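Local coordinates for protein endo-1,3-beta-glucanase, family GH16 (Zobellia galactanivorans, PDB 4BPZ) that degrades the algal polysaccharide laminarin, probably by cleaving internal beta-1,3-glucosidic bonds in the family 16 glycoside hydrolase domain held by this chain, at residues P112-L117 / D245-D250; E147-G150 / T156-H159; E28-Q33 / H222-N227. The protein carries 1 engineered substitution. All coordinates share one frame; numbering follows the deposited sequence.

Interaction 1. Residues P112-L117 / D245-D250; sequences PAIWTL and DIFEID. With CA (calcium ion), chain E; GLC (alpha-D-glucopyranose), chain C.
Asp250 OD1 and Asp250 O both grip the calcium ion, each at 2.4 Å, where the chain turns a corner after the strand whose Phe247 packs on Pro112, Ala113 and Ile114. This is the inside of the beta-jelly-roll sandwich of family 16. Strand 112-117 carries part of the sugar-binding cleft, and strand 245-249 faces it from the other layer. The segment axes come within 9.2 Å at a crossing angle of -28°, as layers of a sandwich do. Glu18, Glu20 and Gly62 complete the protein part of the metal site, and Arg101 forms a salt bridge with Asp250 OD2.

Phe247 reaches from one layer to the other and carries most of the contact. Its CG lies anti to the backbone N (chi1 -178°), which points the ring at the opposite strand. Pro112 CB sits 4.0 Å above one face of the Phe247 ring, in a CH-pi contact offset toward the rim. Ile249 CD1 covers the opposite face. Two neighbours meet the ring edge in its plane. Ile114 CG1 is 3.6 Å from Phe247 CZ, and Ala113 O is 3.6 Å from Phe247 CE2.

The other side of strand 112-117 serves the sugar. Trp115 CG is wedged between the backbone N and the carbonyl carbon (chi1 58°), and the indole lies beneath the glucose. Glucose C5 stands 3.4 Å above the Trp115 ring plane, over its centre. A hydrogen bond from Trp115 NE1 to Asn227 OD1 fixes the rotation of the indole. With an alanine here, the glucose would probably lose the flat surface under C5, and Asn227 OD1 would be left without its indole N-H. Ala113 CB, turned away from Phe247, touches glucose C6 at 3.5 Å.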
loop_
_atom_site.group_PDB
_atom_site.type_symbol
_atom_site.label_atom_id
_atom_site.label_comp_id
_atom_site.label_asym_id
_atom_site.label_seq_id
_atom_site.Cartn_x
_atom_site.Cartn_y
_atom_site.Cartn_z
ATOM N N PRO A 112 -3.353 2.854 7.227
ATOM C CA PRO A 112 -2.113 2.510 6.500
ATOM C C PRO A 112 -2.366 1.332 5.574
ATOM O O PRO A 112 -3.237 0.493 5.820
ATOM C CB PRO A 112 -1.154 2.050 7.642
ATOM C CG PRO A 112 -2.125 1.382 8.638
ATOM C CD PRO A 112 -3.354 2.297 8.635
ATOM N N ALA A 113 -1.542 1.242 4.518
ATOM C CA ALA A 113 -1.641 0.122 3.619
ATOM C C ALA A 113 -0.307 -0.161 2.932
ATOM O O ALA A 113 0.471 0.752 2.631
ATOM C CB ALA A 113 -2.701 0.358 2.560
ATOM N N ILE A 114 -0.106 -1.453 2.682
ATOM C CA ILE A 114 0.974 -2.020 1.845
ATOM C C ILE A 114 0.188 -2.819 0.797
ATOM O O ILE A 114 -0.499 -3.783 1.189
ATOM C CB ILE A 114 1.877 -2.928 2.618
ATOM C CG1 ILE A 114 2.511 -2.209 3.840
ATOM C CG2 ILE A 114 2.978 -3.499 1.695
ATOM C CD1 ILE A 114 3.198 -3.141 4.826
ATOM N N TRP A 115 0.275 -2.491 -0.481
ATOM C CA TRP A 115 -0.638 -3.166 -1.414
ATOM C C TRP A 115 -0.078 -3.031 -2.810
ATOM O O TRP A 115 0.970 -2.434 -3.015
ATOM C CB TRP A 115 -2.053 -2.591 -1.265
ATOM C CG TRP A 115 -2.189 -1.112 -1.497
ATOM C CD1 TRP A 115 -1.678 -0.073 -0.775
ATOM C CD2 TRP A 115 -3.040 -0.492 -2.480
ATOM N NE1 TRP A 115 -2.137 1.131 -1.221
ATOM C CE2 TRP A 115 -2.973 0.888 -2.263
ATOM C CE3 TRP A 115 -3.879 -0.984 -3.510
ATOM C CZ2 TRP A 115 -3.762 1.827 -2.990
ATOM C CZ3 TRP A 115 -4.637 -0.095 -4.234
ATOM C CH2 TRP A 115 -4.600 1.302 -4.001
ATOM N N THR A 116 -0.746 -3.652 -3.751
ATOM C CA THR A 116 -0.308 -3.645 -5.164
ATOM C C THR A 116 -1.473 -3.245 -6.058
ATOM O O THR A 116 -2.629 -3.450 -5.742
ATOM C CB THR A 116 0.221 -5.021 -5.625
ATOM O OG1 THR A 116 -0.877 -5.901 -5.914
ATOM C CG2 THR A 116 1.206 -5.664 -4.656
ATOM N N LEU A 117 -1.073 -2.732 -7.214
ATOM C CA LEU A 117 -1.980 -2.550 -8.339
ATOM C C LEU A 117 -1.323 -3.195 -9.556
ATOM O O LEU A 117 -0.096 -3.085 -9.753
ATOM C CB LEU A 117 -2.249 -1.081 -8.642
ATOM C CG LEU A 117 -3.247 -0.348 -7.748
ATOM C CD1 LEU A 117 -3.205 1.131 -7.896
ATOM C CD2 LEU A 117 -4.630 -0.948 -7.991
ATOM N N ASP A 245 0.827 11.193 12.814
ATOM C CA ASP A 245 1.223 9.827 13.155
ATOM C C ASP A 245 2.084 9.270 12.052
ATOM O O ASP A 245 2.014 9.758 10.891
ATOM C CB ASP A 245 0.027 8.901 13.383
ATOM C CG ASP A 245 0.307 7.788 14.342
ATOM O OD1 ASP A 245 1.413 7.717 14.925
ATOM O OD2 ASP A 245 -0.603 6.949 14.518
ATOM N N ILE A 246 2.856 8.247 12.360
ATOM C CA ILE A 246 3.841 7.651 11.482
ATOM C C ILE A 246 3.596 6.185 11.210
ATOM O O ILE A 246 3.243 5.426 12.072
ATOM C CB ILE A 246 5.277 7.882 12.056
ATOM C CG1 ILE A 246 5.723 9.330 11.804
ATOM C CG2 ILE A 246 6.312 6.897 11.513
ATOM C CD1 ILE A 246 6.978 9.768 12.605
ATOM N N PHE A 247 3.891 5.802 9.963
ATOM C CA PHE A 247 4.027 4.408 9.477
ATOM C C PHE A 247 5.506 4.217 9.174
ATOM O O PHE A 247 6.032 4.952 8.330
ATOM C CB PHE A 247 3.180 4.343 8.214
ATOM C CG PHE A 247 3.063 3.019 7.492
ATOM C CD1 PHE A 247 3.497 1.814 8.011
ATOM C CD2 PHE A 247 2.482 3.021 6.221
ATOM C CE1 PHE A 247 3.363 0.643 7.271
ATOM C CE2 PHE A 247 2.343 1.868 5.503
ATOM C CZ PHE A 247 2.753 0.690 6.043
ATOM N N GLU A 248 6.184 3.385 9.922
ATOM C CA GLU A 248 7.621 3.263 9.863
ATOM C C GLU A 248 7.989 1.930 9.231
ATOM O O GLU A 248 7.597 0.865 9.702
ATOM C CB GLU A 248 8.202 3.342 11.271
ATOM C CG GLU A 248 9.696 3.364 11.223
ATOM C CD GLU A 248 10.383 3.483 12.565
ATOM O OE1 GLU A 248 9.740 3.213 13.586
ATOM O OE2 GLU A 248 11.573 3.819 12.591
ATOM N N ILE A 249 8.769 2.004 8.155
ATOM C CA ILE A 249 9.116 0.815 7.357
ATOM C C ILE A 249 10.624 0.622 7.385
ATOM O O ILE A 249 11.411 1.461 6.936
ATOM C CB ILE A 249 8.568 1.014 5.898
ATOM C CG1 ILE A 249 7.057 1.028 5.973
ATOM C CG2 ILE A 249 9.100 -0.102 5.031
ATOM C CD1 ILE A 249 6.460 1.529 4.760
ATOM N N ASP A 250 11.062 -0.489 7.946
ATOM C CA ASP A 250 12.500 -0.821 8.025
ATOM C C ASP A 250 13.061 -1.208 6.669
ATOM O O ASP A 250 14.165 -0.815 6.287
ATOM C CB ASP A 250 12.654 -1.939 9.070
ATOM C CG ASP A 250 14.100 -2.287 9.325
ATOM O OD1 ASP A 250 15.005 -1.449 9.117
ATOM O OD2 ASP A 250 14.317 -3.448 9.759
HETATM CA CA CA E . 16.288 -0.452 7.389
HETATM C C1 GLC C . -7.611 -1.656 -1.160
HETATM C C2 GLC C . -8.778 -0.780 -1.728
HETATM C C3 GLC C . -8.154 0.542 -2.197
HETATM C C4 GLC C . -7.410 1.185 -1.109
HETATM C C5 GLC C . -6.264 0.245 -0.824
HETATM C C6 GLC C . -5.338 0.720 0.272
HETATM O O1 GLC C . -6.823 -2.254 -2.168
HETATM O O2 GLC C . -9.374 -1.517 -2.765
HETATM O O3 GLC C . -9.243 1.439 -2.675
HETATM O O4 GLC C . -6.946 2.484 -1.526
HETATM O O5 GLC C . -6.824 -1.005 -0.361
HETATM O O6 GLC C . -6.020 0.893 1.509
HETATM O O HOH W 1 17.057 -2.656 6.857
#

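Interaction 2. Residues E147-G150 / T156-H159; sequences EQNG and TIAH. With GLC (alpha-D-glucopyranose), chain C.
Glu147 CB rests against Ile157, with Glu147 CB 4.0 Å from Ile157 CB. Glu147 CG is anti to the carbonyl carbon (chi1 -59°), and the chain runs extended beyond it. This carries the carboxylate past the strand to the bound glucose. Glu147 CG passes glucose O6, and Glu147 CD comes within 3.4 Å of the ring oxygen O5. At the tip, Glu147 OE1 accepts a hydrogen bond of 2.8 Å from glucose O6, and Trp111 NE1 also bonds to it. Glu147 OE2 also lies beside the sugar, near O5, and touches Ile157 CG2 at 3.9 Å. Another carboxylate oxygen, Asp144 OD2, itself hydrogen-bonded to the glucose, lies close to Glu147 OE2.

The backbones form a single antiparallel bridge of the jelly roll, a hydrogen-bonded pair. Ile157 N donates to Glu147 O at 2.9 Å, and Glu147 N donates to Ile157 O at 3.1 Å. This fixes the base of the glutamate side chain in the cleft. Glu147 ends a run that fits the E-I-D-x-x-E signature of family 16, whose first position is here the engineered Ser142.

After the bridge the chain leaves the strand. Gln148 NE2 passes Thr156 CG2 at 4.0 Å but gives its main hydrogen bond to Ser155 O. Ile157 CD1 reaches along the departing backbone to Asn149 N, 4.1 Å away, and Leu234 also touches the Ile157 side chain.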
loop_
_atom_site.group_PDB
_atom_site.type_symbol
_atom_site.label_atom_id
_atom_site.label_comp_id
_atom_site.label_asym_id
_atom_site.label_seq_id
_atom_site.Cartn_x
_atom_site.Cartn_y
_atom_site.Cartn_z
ATOM N N GLU A 147 -3.617 -3.926 5.416
ATOM C CA GLU A 147 -4.310 -2.721 5.777
ATOM C C GLU A 147 -4.662 -2.794 7.252
ATOM O O GLU A 147 -4.849 -3.885 7.804
ATOM C CB GLU A 147 -5.593 -2.541 5.003
ATOM C CG GLU A 147 -5.452 -2.482 3.496
ATOM C CD GLU A 147 -6.807 -2.336 2.801
ATOM O OE1 GLU A 147 -7.405 -1.251 2.755
ATOM O OE2 GLU A 147 -7.395 -3.401 2.332
ATOM N N GLN A 148 -4.760 -1.628 7.905
ATOM C CA GLN A 148 -5.477 -1.565 9.172
ATOM C C GLN A 148 -6.509 -0.515 9.077
ATOM O O GLN A 148 -6.264 0.550 8.470
ATOM C CB GLN A 148 -4.550 -1.278 10.366
ATOM C CG GLN A 148 -3.735 -2.400 10.908
ATOM C CD GLN A 148 -3.359 -2.141 12.335
ATOM O OE1 GLN A 148 -2.753 -1.090 12.695
ATOM N NE2 GLN A 148 -3.588 -3.118 13.148
ATOM N N ASN A 149 -7.695 -0.766 9.625
ATOM C CA ASN A 149 -8.669 0.275 9.743
ATOM C C ASN A 149 -8.363 1.205 10.913
ATOM O O ASN A 149 -7.447 0.999 11.660
ATOM C CB ASN A 149 -10.112 -0.296 9.751
ATOM C CG ASN A 149 -10.380 -1.213 10.915
ATOM O OD1 ASN A 149 -11.041 -2.293 10.720
ATOM N ND2 ASN A 149 -9.905 -0.888 12.065
ATOM N N GLY A 150 -9.152 2.263 11.052
ATOM C CA GLY A 150 -8.871 3.314 12.027
ATOM C C GLY A 150 -9.343 2.986 13.412
ATOM O O GLY A 150 -8.831 3.588 14.375
ATOM N N THR A 156 -5.262 -7.019 11.607
ATOM C CA THR A 156 -4.811 -6.611 10.275
ATOM C C THR A 156 -5.694 -7.284 9.230
ATOM O O THR A 156 -6.276 -8.354 9.466
ATOM C CB THR A 156 -3.308 -6.948 10.018
ATOM O OG1 THR A 156 -3.110 -8.333 9.887
ATOM C CG2 THR A 156 -2.403 -6.385 11.088
ATOM N N ILE A 157 -5.649 -6.681 8.061
ATOM C CA ILE A 157 -6.435 -7.113 6.937
ATOM C C ILE A 157 -5.581 -7.500 5.773
ATOM O O ILE A 157 -4.516 -6.847 5.508
ATOM C CB ILE A 157 -7.233 -5.876 6.468
ATOM C CG1 ILE A 157 -8.285 -5.454 7.543
ATOM C CG2 ILE A 157 -7.849 -6.079 5.083
ATOM C CD1 ILE A 157 -8.742 -3.996 7.363
ATOM N N ALA A 158 -5.953 -8.539 5.046
ATOM C CA ALA A 158 -5.326 -8.920 3.720
ATOM C C ALA A 158 -6.552 -9.058 2.858
ATOM O O ALA A 158 -7.488 -9.668 3.173
ATOM C CB ALA A 158 -4.640 -10.308 3.804
ATOM N N HIS A 159 -6.548 -8.510 1.674
ATOM C CA HIS A 159 -7.717 -8.519 0.794
ATOM C C HIS A 159 -7.504 -8.265 -0.688
ATOM O O HIS A 159 -6.823 -7.349 -1.045
ATOM C CB HIS A 159 -8.464 -7.322 1.108
ATOM C CG HIS A 159 -9.847 -7.590 1.289
ATOM N ND1 HIS A 159 -10.821 -7.434 0.371
ATOM C CD2 HIS A 159 -10.457 -8.041 2.439
ATOM C CE1 HIS A 159 -12.013 -7.771 0.974
ATOM N NE2 HIS A 159 -11.789 -8.092 2.204
HETATM C C1 GLC C . -7.611 -1.656 -1.160
HETATM C C2 GLC C . -8.778 -0.780 -1.728
HETATM C C3 GLC C . -8.154 0.542 -2.197
HETATM C C4 GLC C . -7.410 1.185 -1.109
HETATM C C5 GLC C . -6.264 0.245 -0.824
HETATM C C6 GLC C . -5.338 0.720 0.272
HETATM O O1 GLC C . -6.823 -2.254 -2.168
HETATM O O2 GLC C . -9.374 -1.517 -2.765
HETATM O O3 GLC C . -9.243 1.439 -2.675
HETATM O O4 GLC C . -6.946 2.484 -1.526
HETATM O O5 GLC C . -6.824 -1.005 -0.361
HETATM O O6 GLC C . -6.020 0.893 1.509
#

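Interaction 3. Residues E28-Q33 / H222-N227; sequences EKWHYQ and HYLLLN
Trp30 meets Leu226 and Leu224 in the more extensive, apolar half of this contact. Trp30 CZ3 is 4.0 Å from Leu226 CD1, and the CH2 corner of the indole touches the same methyl. Leu224 CD2 lies at the edge of the ring, near its plane, 4.3 Å from Trp30 CH2. Together residues 222-227 bury 57 Å² of Trp30. Trp30 CG stands beside the backbone N (chi1 -62°), and the six-membered ring reaches toward the leucines. At the other end of the indole, Trp30 NE1 is hydrogen-bonded to Asp17 OD2, while Val252 touches both Trp30 and Leu224 on the side of the jelly-roll core.

The two segments are not neighbours in their sheet. Strand 82-93 runs between them and pairs with both, so their side chains meet across it.

The other half, around Gln33, Leu225 and Tyr223, is sparser and watered. It lies on the cleft side. Its one direct side-chain contact brings Gln33 OE1 3.8 Å from Leu225 CD2. Water 2 gives a weak hydrogen bond of 3.1 Å to Gln33 OE1. The same water is hydrogen-bonded to Tyr223 OH at 2.6 Å, and so links the segments. The Gln33 amide is held mainly by two residues of the sugar pocket, with OE1 bonded to Arg86 NE and NE2 to Glu123 OE2.

The chemistry divides by face. Toward the core the two segments meet through apolar side chains. Toward the cleft the contact rests on a water bridge and an amide whose two ends are tied to pocket residues, consistent with a second-shell role for Gln33.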
loop_
_atom_site.group_PDB
_atom_site.type_symbol
_atom_site.label_atom_id
_atom_site.label_comp_id
_atom_site.label_asym_id
_atom_site.label_seq_id
_atom_site.Cartn_x
_atom_site.Cartn_y
_atom_site.Cartn_z
ATOM N N GLU A 28 15.199 6.747 -7.591
ATOM C CA GLU A 28 15.297 5.629 -8.521
ATOM C C GLU A 28 14.392 4.474 -8.186
ATOM O O GLU A 28 14.120 3.629 -9.053
ATOM C CB GLU A 28 16.744 5.088 -8.574
ATOM C CG GLU A 28 17.790 6.014 -9.215
ATOM C CD GLU A 28 19.265 5.469 -9.209
ATOM O OE1 GLU A 28 19.546 4.286 -8.831
ATOM O OE2 GLU A 28 20.190 6.246 -9.601
ATOM N N LYS A 29 13.871 4.459 -6.969
ATOM C CA LYS A 29 13.059 3.334 -6.449
ATOM C C LYS A 29 11.579 3.739 -6.268
ATOM O O LYS A 29 10.753 2.861 -6.325
ATOM C CB LYS A 29 13.614 2.844 -5.094
ATOM C CG LYS A 29 15.022 2.244 -5.160
ATOM C CD LYS A 29 15.482 1.579 -3.844
ATOM C CE LYS A 29 16.895 1.139 -3.932
ATOM N NZ LYS A 29 17.085 0.007 -4.870
ATOM N N TRP A 30 11.337 5.011 -5.920
ATOM C CA TRP A 30 10.004 5.378 -5.437
ATOM C C TRP A 30 9.484 6.546 -6.197
ATOM O O TRP A 30 10.201 7.566 -6.381
ATOM C CB TRP A 30 10.124 5.720 -3.918
ATOM C CG TRP A 30 10.585 4.579 -3.100
ATOM C CD1 TRP A 30 11.808 4.469 -2.541
ATOM C CD2 TRP A 30 9.885 3.343 -2.846
ATOM N NE1 TRP A 30 11.978 3.278 -1.925
ATOM C CE2 TRP A 30 10.792 2.551 -2.118
ATOM C CE3 TRP A 30 8.620 2.829 -3.186
ATOM C CZ2 TRP A 30 10.482 1.258 -1.689
ATOM C CZ3 TRP A 30 8.333 1.515 -2.762
ATOM C CH2 TRP A 30 9.202 0.766 -2.039
ATOM N N HIS A 31 8.220 6.473 -6.597
ATOM C CA HIS A 31 7.470 7.551 -7.270
ATOM C C HIS A 31 6.388 8.068 -6.304
ATOM O O HIS A 31 5.700 7.280 -5.673
ATOM C CB HIS A 31 6.783 6.906 -8.490
ATOM C CG HIS A 31 5.841 7.830 -9.211
ATOM N ND1 HIS A 31 6.254 8.849 -9.992
ATOM C CD2 HIS A 31 4.464 7.866 -9.202
ATOM C CE1 HIS A 31 5.192 9.494 -10.476
ATOM N NE2 HIS A 31 4.089 8.880 -10.037
ATOM N N TYR A 32 6.242 9.354 -6.232
ATOM C CA TYR A 32 5.161 9.959 -5.428
ATOM C C TYR A 32 3.930 10.187 -6.245
ATOM O O TYR A 32 4.000 10.721 -7.364
ATOM C CB TYR A 32 5.587 11.274 -4.894
ATOM C CG TYR A 32 6.592 11.221 -3.782
ATOM C CD1 TYR A 32 7.933 11.186 -4.009
ATOM C CD2 TYR A 32 6.105 11.131 -2.453
ATOM C CE1 TYR A 32 8.845 11.199 -2.862
ATOM C CE2 TYR A 32 6.928 11.074 -1.392
ATOM C CZ TYR A 32 8.238 11.235 -1.562
ATOM O OH TYR A 32 9.123 11.223 -0.469
ATOM N N GLN A 33 2.773 9.888 -5.653
ATOM C CA GLN A 33 1.506 10.382 -6.199
ATOM C C GLN A 33 1.103 11.566 -5.419
ATOM O O GLN A 33 1.018 11.577 -4.174
ATOM C CB GLN A 33 0.460 9.279 -6.095
ATOM C CG GLN A 33 0.735 8.157 -7.064
ATOM C CD GLN A 33 -0.409 7.131 -7.057
ATOM O OE1 GLN A 33 -0.463 6.181 -6.260
ATOM N NE2 GLN A 33 -1.397 7.330 -7.979
ATOM N N HIS A 222 2.662 -6.202 -11.472
ATOM C CA HIS A 222 2.084 -5.272 -10.452
ATOM C C HIS A 222 3.192 -4.430 -9.901
ATOM O O HIS A 222 4.364 -4.735 -10.006
ATOM C CB HIS A 222 1.439 -6.089 -9.290
ATOM C CG HIS A 222 0.095 -6.652 -9.565
ATOM N ND1 HIS A 222 -0.335 -7.381 -10.612
ATOM C CD2 HIS A 222 -0.942 -6.532 -8.692
ATOM C CE1 HIS A 222 -1.675 -7.628 -10.425
ATOM N NE2 HIS A 222 -2.027 -7.102 -9.245
ATOM N N TYR A 223 2.815 -3.272 -9.345
ATOM C CA TYR A 223 3.701 -2.432 -8.568
ATOM C C TYR A 223 3.212 -2.285 -7.156
ATOM O O TYR A 223 2.025 -2.510 -6.860
ATOM C CB TYR A 223 3.957 -1.065 -9.235
ATOM C CG TYR A 223 2.738 -0.248 -9.462
ATOM C CD1 TYR A 223 2.232 0.638 -8.473
ATOM C CD2 TYR A 223 2.008 -0.343 -10.665
ATOM C CE1 TYR A 223 1.111 1.393 -8.698
ATOM C CE2 TYR A 223 0.882 0.414 -10.896
ATOM C CZ TYR A 223 0.457 1.306 -9.919
ATOM O OH TYR A 223 -0.651 2.083 -10.194
ATOM N N LEU A 224 4.107 -1.922 -6.257
ATOM C CA LEU A 224 3.823 -1.798 -4.827
ATOM C C LEU A 224 3.428 -0.358 -4.486
ATOM O O LEU A 224 3.970 0.617 -5.050
ATOM C CB LEU A 224 5.083 -2.141 -4.019
ATOM C CG LEU A 224 4.935 -2.299 -2.507
ATOM C CD1 LEU A 224 4.148 -3.591 -2.202
ATOM C CD2 LEU A 224 6.337 -2.398 -1.875
ATOM N N LEU A 225 2.480 -0.206 -3.546
ATOM C CA LEU A 225 2.087 1.034 -2.984
ATOM C C LEU A 225 2.258 1.032 -1.474
ATOM O O LEU A 225 1.973 0.008 -0.829
ATOM C CB LEU A 225 0.622 1.383 -3.315
ATOM C CG LEU A 225 0.255 1.528 -4.820
ATOM C CD1 LEU A 225 -0.205 0.218 -5.420
ATOM C CD2 LEU A 225 -0.766 2.607 -5.038
ATOM N N LEU A 226 2.628 2.189 -0.914
ATOM C CA LEU A 226 2.756 2.383 0.540
ATOM C C LEU A 226 2.114 3.711 0.857
ATOM O O LEU A 226 2.460 4.721 0.222
ATOM C CB LEU A 226 4.248 2.505 0.929
ATOM C CG LEU A 226 5.064 1.278 0.595
ATOM C CD1 LEU A 226 6.568 1.665 0.783
ATOM C CD2 LEU A 226 4.696 0.065 1.397
ATOM N N ASN A 227 1.211 3.764 1.830
ATOM C CA ASN A 227 0.518 5.031 2.087
ATOM C C ASN A 227 -0.089 5.035 3.492
ATOM O O ASN A 227 -0.276 3.964 4.085
ATOM C CB ASN A 227 -0.567 5.323 1.043
ATOM C CG ASN A 227 -1.706 4.349 1.100
ATOM O OD1 ASN A 227 -1.549 3.211 0.648
ATOM N ND2 ASN A 227 -2.801 4.708 1.745
HETATM O O HOH W 2 -0.827 4.124 -8.552
#

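Overall arrangement
From the N terminus, residues 28-33 come first and meet their partner 222-227 much later, so interaction 3 closes a loop of 188 residues. Residues 112-117 lie inside that loop, but their partner 245-250 lies beyond it, and interactions 1 and 3 therefore cross. Interaction 2, between 147-150 and 156-159, closes a short turn nested inside both. Interaction 1 joins the two layers of the sandwich. Interaction 3 spans strand 82-93 within one layer. Strands 110-118 and 222-230 are neighbours, which brings interactions 1 and 3 into direct touch. Interaction 2 meets interaction 1 through Pro112 and Ala113, and both border the same glucose.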